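Local coordinates for protein erythrocyte binding antigen 140 (Plasmodium falciparum, PDB 4GF2) that probably recognises a sialic-acid-bearing receptor, glycophorin C, on host red blood cells during parasite invasion, through a region containing two Duffy binding domains, at residues P174-W179 against N238-K243; I21-R26 against C35-K40; E492-K497 against S523-W528; S500-K505 against N589-M594. The protein carries 3 engineered substitutions. All coordinates share one frame; numbering follows the deposited sequence.

Contact 1 (P174-W179 against N238-K243)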
# COMPACT_ATOMS: atom_id res chain seq x y z
N PRO A 174 28.70 -29.39 -3.63
CA PRO A 174 27.70 -29.20 -4.67
C PRO A 174 27.43 -27.72 -4.92
O PRO A 174 27.48 -26.92 -3.98
CB PRO A 174 26.46 -29.88 -4.09
CG PRO A 174 27.01 -30.93 -3.20
CD PRO A 174 28.25 -30.35 -2.60
N GLN A 175 27.14 -27.36 -6.17
CA GLN A 175 26.95 -25.96 -6.53
C GLN A 175 25.84 -25.31 -5.70
O GLN A 175 25.99 -24.18 -5.24
CB GLN A 175 26.61 -25.82 -8.01
CG GLN A 175 26.37 -24.38 -8.43
CD GLN A 175 26.08 -24.23 -9.90
OE1 GLN A 175 25.05 -24.69 -10.39
NE2 GLN A 175 26.99 -23.59 -10.63
N ILE A 176 24.74 -26.03 -5.52
CA ILE A 176 23.58 -25.46 -4.86
C ILE A 176 23.86 -25.15 -3.39
O ILE A 176 23.28 -24.22 -2.83
CB ILE A 176 22.36 -26.39 -4.96
CG1 ILE A 176 21.10 -25.63 -4.54
CG2 ILE A 176 22.57 -27.64 -4.11
CD1 ILE A 176 19.84 -26.36 -4.86
N ASN A 177 24.73 -25.93 -2.77
CA ASN A 177 25.15 -25.65 -1.41
C ASN A 177 25.92 -24.33 -1.38
O ASN A 177 25.66 -23.45 -0.56
CB ASN A 177 26.00 -26.79 -0.84
CG ASN A 177 25.24 -28.11 -0.78
OD1 ASN A 177 24.38 -28.39 -1.62
ND2 ASN A 177 25.56 -28.93 0.22
N LEU A 178 26.87 -24.20 -2.30
CA LEU A 178 27.69 -22.99 -2.40
C LEU A 178 26.84 -21.78 -2.75
O LEU A 178 27.06 -20.69 -2.22
CB LEU A 178 28.80 -23.18 -3.43
CG LEU A 178 29.84 -24.26 -3.09
CD1 LEU A 178 30.83 -24.45 -4.23
CD2 LEU A 178 30.56 -23.92 -1.81
N TRP A 179 25.87 -21.95 -3.64
CA TRP A 179 25.02 -20.83 -4.06
C TRP A 179 24.14 -20.35 -2.91
O TRP A 179 24.01 -19.15 -2.68
CB TRP A 179 24.16 -21.20 -5.27
CG TRP A 179 24.90 -21.11 -6.56
CD1 TRP A 179 26.25 -21.04 -6.74
CD2 TRP A 179 24.32 -21.08 -7.88
NE1 TRP A 179 26.55 -20.98 -8.08
CE2 TRP A 179 25.39 -21.00 -8.80
CE3 TRP A 179 23.01 -21.12 -8.36
CZ2 TRP A 179 25.18 -20.95 -10.17
CZ3 TRP A 179 22.81 -21.08 -9.73
CH2 TRP A 179 23.89 -21.00 -10.62
N ASN A 238 14.06 -25.13 -2.49
CA ASN A 238 13.37 -26.26 -3.10
C ASN A 238 14.33 -27.06 -3.97
O ASN A 238 14.28 -28.29 -4.00
CB ASN A 238 12.18 -25.79 -3.93
CG ASN A 238 11.13 -25.08 -3.10
OD1 ASN A 238 11.07 -25.25 -1.88
ND2 ASN A 238 10.28 -24.30 -3.75
N LEU A 239 15.21 -26.35 -4.67
CA LEU A 239 16.21 -27.00 -5.51
C LEU A 239 17.16 -27.85 -4.67
O LEU A 239 17.67 -28.87 -5.13
CB LEU A 239 17.00 -25.96 -6.31
CG LEU A 239 16.21 -25.29 -7.44
CD1 LEU A 239 17.00 -24.15 -8.03
CD2 LEU A 239 15.85 -26.30 -8.52
N TYR A 240 17.40 -27.43 -3.43
CA TYR A 240 18.23 -28.21 -2.53
C TYR A 240 17.57 -29.55 -2.25
O TYR A 240 18.14 -30.61 -2.52
CB TYR A 240 18.47 -27.46 -1.22
CG TYR A 240 19.39 -28.20 -0.28
CD1 TYR A 240 20.76 -28.24 -0.50
CD2 TYR A 240 18.88 -28.88 0.82
CE1 TYR A 240 21.60 -28.92 0.35
CE2 TYR A 240 19.73 -29.56 1.68
CZ TYR A 240 21.08 -29.58 1.44
OH TYR A 240 21.92 -30.25 2.30
N LYS A 241 16.35 -29.51 -1.72
CA LYS A 241 15.60 -30.72 -1.42
C LYS A 241 15.53 -31.63 -2.65
O LYS A 241 15.78 -32.83 -2.56
CB LYS A 241 14.19 -30.37 -0.95
CG LYS A 241 14.14 -29.72 0.43
CD LYS A 241 12.77 -29.11 0.71
CE LYS A 241 12.71 -28.50 2.10
NZ LYS A 241 11.50 -27.65 2.29
N LYS A 242 15.20 -31.04 -3.79
CA LYS A 242 15.03 -31.79 -5.03
C LYS A 242 16.31 -32.51 -5.43
O LYS A 242 16.26 -33.60 -6.00
CB LYS A 242 14.59 -30.86 -6.16
CG LYS A 242 14.56 -31.53 -7.51
CD LYS A 242 13.92 -30.65 -8.57
CE LYS A 242 13.87 -31.36 -9.91
NZ LYS A 242 13.15 -30.57 -10.94
N LYS A 243 17.46 -31.91 -5.13
CA LYS A 243 18.74 -32.51 -5.48
C LYS A 243 19.20 -33.50 -4.41
O LYS A 243 20.28 -34.08 -4.52
CB LYS A 243 19.79 -31.42 -5.68
CG LYS A 243 19.62 -30.63 -6.98
CD LYS A 243 20.57 -29.45 -7.04
CE LYS A 243 20.57 -28.80 -8.41
NZ LYS A 243 21.28 -29.62 -9.44
O HOH W 1 23.91 -27.42 -9.92
O HOH W 2 24.74 -31.29 1.73

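Contact 2 (I21-R26 against C35-K40)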
# COMPACT_ATOMS: atom_id res chain seq x y z
N ILE A 21 25.30 -6.58 -6.88
CA ILE A 21 25.10 -8.00 -6.60
C ILE A 21 23.62 -8.35 -6.74
O ILE A 21 22.79 -7.87 -5.96
CB ILE A 21 25.58 -8.36 -5.19
CG1 ILE A 21 27.07 -8.02 -5.02
CG2 ILE A 21 25.37 -9.84 -4.92
CD1 ILE A 21 27.59 -8.19 -3.60
N LYS A 22 23.29 -9.17 -7.73
CA LYS A 22 21.89 -9.51 -7.99
C LYS A 22 21.74 -10.99 -8.34
O LYS A 22 22.70 -11.65 -8.74
CB LYS A 22 21.32 -8.65 -9.11
CG LYS A 22 22.05 -8.80 -10.43
CD LYS A 22 21.68 -7.71 -11.43
CE LYS A 22 20.34 -7.98 -12.08
NZ LYS A 22 20.03 -6.98 -13.14
N TRP A 23 20.52 -11.50 -8.18
CA TRP A 23 20.21 -12.88 -8.53
C TRP A 23 19.05 -12.92 -9.52
O TRP A 23 17.99 -12.35 -9.26
CB TRP A 23 19.88 -13.69 -7.28
CG TRP A 23 21.09 -14.00 -6.45
CD1 TRP A 23 21.79 -13.13 -5.66
CD2 TRP A 23 21.74 -15.26 -6.31
NE1 TRP A 23 22.83 -13.77 -5.05
CE2 TRP A 23 22.83 -15.09 -5.43
CE3 TRP A 23 21.52 -16.53 -6.85
CZ2 TRP A 23 23.69 -16.13 -5.08
CZ3 TRP A 23 22.37 -17.57 -6.50
CH2 TRP A 23 23.44 -17.36 -5.62
N ILE A 24 19.26 -13.58 -10.65
CA ILE A 24 18.28 -13.59 -11.71
C ILE A 24 17.62 -14.96 -11.82
O ILE A 24 18.29 -15.97 -12.01
CB ILE A 24 18.91 -13.21 -13.06
CG1 ILE A 24 19.54 -11.82 -12.96
CG2 ILE A 24 17.86 -13.21 -14.16
CD1 ILE A 24 20.96 -11.76 -13.48
N CYS A 25 16.30 -14.97 -11.68
CA CYS A 25 15.55 -16.21 -11.74
C CYS A 25 14.88 -16.38 -13.09
O CYS A 25 14.23 -15.46 -13.59
CB CYS A 25 14.51 -16.25 -10.62
SG CYS A 25 15.24 -16.15 -8.96
N ARG A 26 15.06 -17.56 -13.68
CA ARG A 26 14.43 -17.91 -14.95
C ARG A 26 14.05 -19.38 -14.91
O ARG A 26 14.53 -20.12 -14.06
CB ARG A 26 15.40 -17.68 -16.11
CG ARG A 26 16.01 -16.29 -16.17
CD ARG A 26 16.97 -16.16 -17.35
NE ARG A 26 18.13 -17.04 -17.22
CZ ARG A 26 19.30 -16.69 -16.71
NH1 ARG A 26 19.52 -15.45 -16.27
NH2 ARG A 26 20.29 -17.58 -16.65
N CYS A 35 17.67 -19.81 -9.80
CA CYS A 35 18.17 -18.47 -9.53
C CYS A 35 19.69 -18.46 -9.62
O CYS A 35 20.37 -19.09 -8.81
CB CYS A 35 17.74 -18.00 -8.14
SG CYS A 35 15.96 -17.76 -7.96
N VAL A 36 20.21 -17.74 -10.60
CA VAL A 36 21.64 -17.69 -10.85
C VAL A 36 22.21 -16.34 -10.42
O VAL A 36 21.60 -15.30 -10.66
CB VAL A 36 21.94 -17.90 -12.34
CG1 VAL A 36 23.43 -17.92 -12.59
CG2 VAL A 36 21.30 -19.20 -12.82
N PRO A 37 23.39 -16.35 -9.79
CA PRO A 37 24.02 -15.08 -9.42
C PRO A 37 24.67 -14.40 -10.62
O PRO A 37 25.21 -15.08 -11.49
CB PRO A 37 25.09 -15.51 -8.40
CG PRO A 37 25.44 -16.90 -8.79
CD PRO A 37 24.18 -17.51 -9.35
N ASP A 38 24.60 -13.08 -10.68
CA ASP A 38 25.18 -12.35 -11.79
C ASP A 38 26.68 -12.65 -11.90
O ASP A 38 27.26 -12.63 -12.98
CB ASP A 38 24.94 -10.85 -11.62
CG ASP A 38 24.95 -10.11 -12.94
OD1 ASP A 38 24.65 -10.73 -13.98
OD2 ASP A 38 25.25 -8.89 -12.94
N ARG A 39 27.30 -12.95 -10.76
CA ARG A 39 28.71 -13.30 -10.76
C ARG A 39 28.96 -14.50 -11.67
O ARG A 39 29.95 -14.54 -12.39
CB ARG A 39 29.20 -13.61 -9.34
CG ARG A 39 30.68 -14.00 -9.28
CD ARG A 39 31.03 -14.68 -7.97
NE ARG A 39 30.06 -15.71 -7.62
CZ ARG A 39 29.96 -16.90 -8.20
NH1 ARG A 39 30.79 -17.24 -9.18
NH2 ARG A 39 29.03 -17.75 -7.80
N LYS A 40 28.05 -15.47 -11.63
CA LYS A 40 28.15 -16.65 -12.47
C LYS A 40 27.85 -16.32 -13.93
O LYS A 40 28.50 -16.81 -14.84
CB LYS A 40 27.20 -17.75 -11.98
CG LYS A 40 27.14 -18.97 -12.88
CD LYS A 40 28.50 -19.64 -13.01
CE LYS A 40 28.42 -21.00 -13.69
NZ LYS A 40 28.02 -20.89 -15.12
O HOH W 3 26.12 -11.64 -8.49

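Contact 3 (E492-K497 against S523-W528)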
# COMPACT_ATOMS: atom_id res chain seq x y z
N GLU A 492 -36.14 18.37 13.96
CA GLU A 492 -35.51 18.24 15.27
C GLU A 492 -35.36 19.61 15.93
O GLU A 492 -35.86 19.83 17.03
CB GLU A 492 -34.13 17.58 15.14
CG GLU A 492 -33.39 17.44 16.46
CD GLU A 492 -32.03 16.78 16.31
OE1 GLU A 492 -31.61 16.52 15.16
OE2 GLU A 492 -31.37 16.52 17.34
N LYS A 493 -34.68 20.52 15.25
CA LYS A 493 -34.39 21.83 15.82
C LYS A 493 -35.68 22.62 16.05
O LYS A 493 -35.74 23.49 16.93
CB LYS A 493 -33.43 22.62 14.93
CG LYS A 493 -32.09 21.93 14.68
CD LYS A 493 -31.49 21.36 15.96
CE LYS A 493 -30.22 20.57 15.67
NZ LYS A 493 -29.69 19.91 16.89
N ARG A 494 -36.72 22.31 15.28
CA ARG A 494 -38.01 22.94 15.49
C ARG A 494 -38.59 22.45 16.81
O ARG A 494 -39.04 23.25 17.63
CB ARG A 494 -38.96 22.62 14.34
CG ARG A 494 -40.33 23.26 14.49
CD ARG A 494 -41.24 22.95 13.31
NE ARG A 494 -42.63 23.27 13.60
CZ ARG A 494 -43.19 24.46 13.42
NH1 ARG A 494 -42.48 25.48 12.94
NH2 ARG A 494 -44.47 24.64 13.72
N LYS A 495 -38.58 21.13 17.00
CA LYS A 495 -39.02 20.55 18.27
C LYS A 495 -38.29 21.23 19.42
O LYS A 495 -38.91 21.62 20.41
CB LYS A 495 -38.74 19.04 18.30
CG LYS A 495 -39.87 18.18 17.79
CD LYS A 495 -39.90 16.82 18.49
CE LYS A 495 -38.58 16.07 18.36
NZ LYS A 495 -38.29 15.70 16.94
N GLU A 496 -36.98 21.35 19.29
CA GLU A 496 -36.15 21.97 20.31
C GLU A 496 -36.64 23.38 20.63
O GLU A 496 -36.80 23.74 21.79
CB GLU A 496 -34.69 22.00 19.86
CG GLU A 496 -33.73 22.58 20.88
CD GLU A 496 -32.29 22.54 20.41
OE1 GLU A 496 -32.04 22.01 19.31
OE2 GLU A 496 -31.41 23.03 21.15
N LYS A 497 -36.87 24.17 19.58
CA LYS A 497 -37.28 25.56 19.75
C LYS A 497 -38.68 25.69 20.34
O LYS A 497 -38.97 26.64 21.06
CB LYS A 497 -37.18 26.30 18.42
CG LYS A 497 -35.78 26.81 18.13
CD LYS A 497 -35.58 27.13 16.66
CE LYS A 497 -34.33 27.97 16.44
NZ LYS A 497 -33.12 27.36 17.05
N SER A 523 -38.27 37.04 18.13
CA SER A 523 -37.53 37.65 17.03
C SER A 523 -36.52 36.66 16.45
O SER A 523 -36.45 36.48 15.24
CB SER A 523 -36.82 38.91 17.50
OG SER A 523 -36.01 39.45 16.47
N GLU A 524 -35.75 36.04 17.33
CA GLU A 524 -34.72 35.09 16.91
C GLU A 524 -35.33 33.92 16.15
O GLU A 524 -34.73 33.41 15.21
CB GLU A 524 -33.94 34.58 18.12
CG GLU A 524 -33.13 35.66 18.83
CD GLU A 524 -32.43 35.15 20.07
OE1 GLU A 524 -32.08 33.95 20.11
OE2 GLU A 524 -32.24 35.94 21.02
N TYR A 525 -36.53 33.51 16.56
CA TYR A 525 -37.20 32.39 15.90
C TYR A 525 -37.64 32.78 14.49
O TYR A 525 -37.53 31.99 13.56
CB TYR A 525 -38.40 31.91 16.70
CG TYR A 525 -39.07 30.70 16.10
CD1 TYR A 525 -38.60 29.42 16.36
CD2 TYR A 525 -40.17 30.83 15.26
CE1 TYR A 525 -39.20 28.31 15.81
CE2 TYR A 525 -40.78 29.72 14.70
CZ TYR A 525 -40.29 28.46 14.98
OH TYR A 525 -40.89 27.35 14.43
N LYS A 526 -38.15 34.00 14.35
CA LYS A 526 -38.60 34.50 13.06
C LYS A 526 -37.46 34.45 12.05
O LYS A 526 -37.64 34.00 10.92
CB LYS A 526 -39.12 35.94 13.19
CG LYS A 526 -40.39 36.06 14.02
CD LYS A 526 -40.75 37.51 14.31
CE LYS A 526 -42.01 37.61 15.17
NZ LYS A 526 -42.36 39.02 15.50
N LYS A 527 -36.28 34.92 12.47
CA LYS A 527 -35.10 34.89 11.62
C LYS A 527 -34.80 33.45 11.20
O LYS A 527 -34.53 33.18 10.04
CB LYS A 527 -33.90 35.47 12.35
CG LYS A 527 -34.01 36.96 12.65
CD LYS A 527 -33.90 37.79 11.38
CE LYS A 527 -33.98 39.28 11.68
NZ LYS A 527 -32.87 39.75 12.55
N TRP A 528 -34.85 32.54 12.17
CA TRP A 528 -34.51 31.15 11.92
C TRP A 528 -35.48 30.52 10.92
O TRP A 528 -35.06 29.96 9.91
CB TRP A 528 -34.51 30.34 13.22
CG TRP A 528 -34.12 28.90 13.02
CD1 TRP A 528 -32.86 28.42 12.82
CD2 TRP A 528 -35.00 27.77 12.99
NE1 TRP A 528 -32.90 27.05 12.66
CE2 TRP A 528 -34.20 26.63 12.77
CE3 TRP A 528 -36.38 27.61 13.13
CZ2 TRP A 528 -34.74 25.34 12.68
CZ3 TRP A 528 -36.91 26.33 13.05
CH2 TRP A 528 -36.09 25.22 12.83

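Contact 4 (S500-K505 against N589-M594)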
# COMPACT_ATOMS: atom_id res chain seq x y z
N SER A 500 -38.20 25.05 23.89
CA SER A 500 -37.56 26.23 24.45
C SER A 500 -38.62 27.25 24.85
O SER A 500 -38.49 27.91 25.88
CB SER A 500 -36.59 26.84 23.45
OG SER A 500 -35.59 25.91 23.06
N PHE A 501 -39.65 27.38 24.03
CA PHE A 501 -40.74 28.30 24.31
C PHE A 501 -41.51 27.88 25.55
O PHE A 501 -41.89 28.72 26.37
CB PHE A 501 -41.70 28.41 23.12
CG PHE A 501 -41.25 29.38 22.06
CD1 PHE A 501 -41.21 30.74 22.33
CD2 PHE A 501 -40.89 28.93 20.80
CE1 PHE A 501 -40.80 31.63 21.35
CE2 PHE A 501 -40.48 29.82 19.82
CZ PHE A 501 -40.44 31.18 20.10
N GLU A 502 -41.75 26.58 25.69
CA GLU A 502 -42.50 26.06 26.83
C GLU A 502 -41.80 26.35 28.15
O GLU A 502 -42.33 27.07 29.00
CB GLU A 502 -42.75 24.56 26.68
CG GLU A 502 -43.80 24.22 25.63
CD GLU A 502 -43.96 22.72 25.41
OE1 GLU A 502 -42.96 22.05 25.09
OE2 GLU A 502 -45.09 22.22 25.56
N SER A 503 -40.60 25.80 28.32
CA SER A 503 -39.83 26.02 29.54
C SER A 503 -39.70 27.50 29.86
O SER A 503 -39.65 27.90 31.03
CB SER A 503 -38.44 25.38 29.43
OG SER A 503 -37.72 25.89 28.32
N PHE A 504 -39.67 28.33 28.81
CA PHE A 504 -39.59 29.77 28.97
C PHE A 504 -40.93 30.32 29.45
O PHE A 504 -40.98 31.17 30.35
CB PHE A 504 -39.20 30.43 27.65
CG PHE A 504 -39.29 31.93 27.66
CD1 PHE A 504 -40.50 32.56 27.40
CD2 PHE A 504 -38.18 32.70 27.93
CE1 PHE A 504 -40.58 33.94 27.41
CE2 PHE A 504 -38.26 34.08 27.94
CZ PHE A 504 -39.47 34.70 27.68
N LYS A 505 -42.00 29.82 28.85
CA LYS A 505 -43.35 30.26 29.19
C LYS A 505 -43.69 29.91 30.64
O LYS A 505 -44.30 30.70 31.35
CB LYS A 505 -44.36 29.62 28.24
CG LYS A 505 -45.80 30.07 28.48
CD LYS A 505 -46.74 29.47 27.45
CE LYS A 505 -48.18 29.91 27.70
NZ LYS A 505 -49.10 29.42 26.64
N ASN A 589 -48.00 28.02 15.50
CA ASN A 589 -49.42 28.33 15.64
C ASN A 589 -49.88 28.30 17.10
O ASN A 589 -50.80 29.03 17.48
CB ASN A 589 -50.26 27.37 14.80
CG ASN A 589 -51.70 27.83 14.65
OD1 ASN A 589 -51.98 29.03 14.65
ND2 ASN A 589 -52.62 26.88 14.51
N GLU A 590 -49.26 27.44 17.90
CA GLU A 590 -49.59 27.33 19.32
C GLU A 590 -49.03 28.52 20.10
O GLU A 590 -49.53 28.85 21.18
CB GLU A 590 -49.06 26.02 19.90
CG GLU A 590 -47.55 25.83 19.75
CD GLU A 590 -47.17 24.90 18.61
OE1 GLU A 590 -47.14 25.36 17.45
OE2 GLU A 590 -46.91 23.71 18.87
N TYR A 591 -47.98 29.14 19.56
CA TYR A 591 -47.37 30.31 20.19
C TYR A 591 -47.55 31.56 19.35
O TYR A 591 -46.83 32.55 19.53
CB TYR A 591 -45.88 30.06 20.43
CG TYR A 591 -45.60 29.12 21.58
CD1 TYR A 591 -45.58 29.60 22.88
CD2 TYR A 591 -45.37 27.77 21.37
CE1 TYR A 591 -45.33 28.75 23.94
CE2 TYR A 591 -45.12 26.92 22.42
CZ TYR A 591 -45.10 27.42 23.71
OH TYR A 591 -44.85 26.58 24.76
N GLU A 592 -48.50 31.52 18.42
CA GLU A 592 -48.77 32.67 17.57
C GLU A 592 -49.25 33.83 18.43
O GLU A 592 -48.64 34.90 18.45
CB GLU A 592 -49.84 32.32 16.52
CG GLU A 592 -49.96 33.33 15.39
CD GLU A 592 -48.77 33.29 14.44
OE1 GLU A 592 -47.86 32.47 14.66
OE2 GLU A 592 -48.76 34.07 13.47
N ASP A 593 -50.34 33.60 19.17
CA ASP A 593 -50.91 34.62 20.03
C ASP A 593 -49.91 35.02 21.12
O ASP A 593 -49.89 36.17 21.56
CB ASP A 593 -52.20 34.12 20.67
CG ASP A 593 -52.85 35.15 21.58
OD1 ASP A 593 -52.87 36.34 21.22
OD2 ASP A 593 -53.32 34.76 22.67
N MET A 594 -49.09 34.07 21.54
CA MET A 594 -48.15 34.30 22.63
C MET A 594 -47.02 35.21 22.17
O MET A 594 -46.58 36.09 22.91
CB MET A 594 -47.60 32.98 23.16
CG MET A 594 -48.67 31.92 23.43
SD MET A 594 -50.12 32.58 24.27
CE MET A 594 -49.42 33.14 25.82

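Contact 1 (P174-W179 against N238-K243)
Apolar packing carries this antiparallel meeting of helix 175-202 with the end of helix 213-242, two long helices of the first Duffy binding region, whose short segments run at 154° with their axes 10.0 Å apart. Ile176 carries the packing: CG1 stands anti to its backbone N (chi1 -167°), and an extended chi2 carries CD1 on across the gap, to 4.0 Å from Tyr240 CB. The aliphatic shaft of Lys243 lies obliquely across it, with Lys243 CD 3.9 Å from Ile176 CD1. A branched, purely apolar residue suits this buried place, while lysine can pack its methylenes and turn its amine, by a bend at chi4, to a water shared with Gln175.

The amide oxygen of Asn177 meets the ring edge of Tyr240, OD1 lying 3.4 Å from CE1, the amide and ring planes 54° apart.

Water completes the set. One molecule accepts from Asn177 ND2 at 2.9 Å and donates to Tyr240 OH at 3.1 Å; that hydroxyl is also hydrogen-bonded to Lys249 O. Another donates to Gln175 OE1 and accepts only weakly from Lys243 NZ.

Between these segments, then, fit comes from one isoleucine, both branches of which pack, and polar groups are linked through solvent.

Contact 2 (I21-R26 against C35-K40)
Two short antiparallel strands, 23-27 and 33-37, pair as a beta hairpin, their segments running at 149° with axes 4.5 Å apart. This is the disulfide-braced hairpin of the first Duffy binding region, in a chain that is otherwise mostly helical. Ile24 and Val36 form the hydrogen-bonded pair: Ile24 N gives to Val36 O at 2.9 Å, in the carbonyl plane, whereas Val36 N reaches Ile24 O at 3.0 Å from above the plane of the Ile24 carbonyl. A third bond, Asp38 N to Lys22 O at 3.1 Å, extends the pairing to the first residue of helix 38-41, just after Pro37 at the N-cap.

On the face shared by Trp23, Cys25, Cys35 and Pro37, proline lays CB over one face of the indole. Pro37 CB sits 3.6 Å from the centroid of the Trp23 six-membered ring, 8° off its normal, a CH-pi contact that the rigid pyrrolidine makes well. Trp23 NE1 bonds to Asn186 OD1, and its ring meets Trp183 edge-to-face, so the hairpin is seated on helix 175-202. At the end of the pairing, Lys22 CG lies 3.7 Å from Asp38 CB; the Asp38 carboxylate is committed to a salt bridge with Arg18.

Cysteine suits the close non-hydrogen-bonded pair, CA atoms 4.1 Å apart: Cys25 SG and Cys35 SG are joined at 2.0 Å, with a chi3 of 96°.

Contact 3 (E492-K497 against S523-W528)
A lysine amine poised almost exactly over an indole is the striking feature here. Lys497 NZ stands 4.3 Å from the centroid of the Trp528 five-membered ring and only 3° off its normal, a cation-pi contact. The nearly straight chain lays CE over the same face, 3.6 Å from the same centroid, as a CH-pi donor, and the bend at chi4 then sets NZ above the ring. Trp528 has CG anti to its backbone N and spans the gap between helix 478-508 and helix 518-548 of the second Duffy binding domain, whose segments here run antiparallel at 168° with axes 12.3 Å apart at closest. Such a wide separation calls for long side chains, and large aromatics from one helix meet lysines and an arginine from the other.

Farther along the indole, Lys493 CB approaches Trp528 CZ2 at 3.8 Å. The rest of Lys493 bends away at chi2 and takes NZ to Glu492 and Glu496 in a network of long salt bridges within its own helix; Glu492 also pairs with Lys386.

Tyr525 meets both Lys497 and Arg494. Lys497 CB lies 3.9 Å from Tyr525 CE1, and the extended Arg494 chain brings NH1 to 2.9 Å from Tyr525 OH. The angle there is too poor for a hydrogen bond, and guanidinium and ring planes are 56° apart.

The contact is thus mixed: lysine methylenes pack on the Trp528 face and against Tyr525, and the lysine charge is probably stabilised by the electron-rich indole while it stays near the surface.

Contact 4 (S500-K505 against N589-M594)
Tyr591 presents the face of its ring to the backbone end of Phe501 rather than to the phenyl group itself. Phe501 CB lies 3.7 Å from the Tyr591 centroid and 15° off the ring normal, a CH-pi contact. Phe501 CG is anti to its own carbonyl carbon, and from there the phenyl swings off, so the two rings, though tilted by only 28°, are slid apart with centroids 5.2 Å distant and hardly overlap. The side chains of Glu502 and Tyr591 cross at about a right angle, carboxylate and ring planes 85° apart.

Lys505, fully extended, passes Tyr591 obliquely with CD 3.9 Å from CE1. Its tip then meets Met594 crosswise, where Lys505 NZ is 3.8 Å from Met594 CE. Methionine, folded at chi2 and chi3, is flexible enough to bring its methyl to that tip, and a straight lysine is long enough to touch both partners.

Tyrosine suits the central place because its broad face packs while its hydroxyl end reaches the helix backbone at Glu502. The arrangement is the packing of one tyrosine, by its face, from a C-terminal segment at the start of the short helix 592-595 onto long helix 478-508 in the second, largely helical Duffy binding-like region.

In the fold
Contacts 1 and 2 sit at one end of the elongated chain and contacts 3 and 4 at the other, on opposite sides of its centre; the centres of contacts 1 and 4 are about 91 Å apart. The first two adjoin: Trp179, on the 174-179 segment, packs on the hairpin of contact 2. Contact 1 is buried and contact 2 partly so, and they rely on isoleucine packing, backbone pairing and a disulfide. Contacts 3 and 4 are surface contacts that share helix 478-508, and Phe501 touches Tyr525 between them. Both use aromatic rings against lysine chains, but only contact 3 adds a cation-pi interaction.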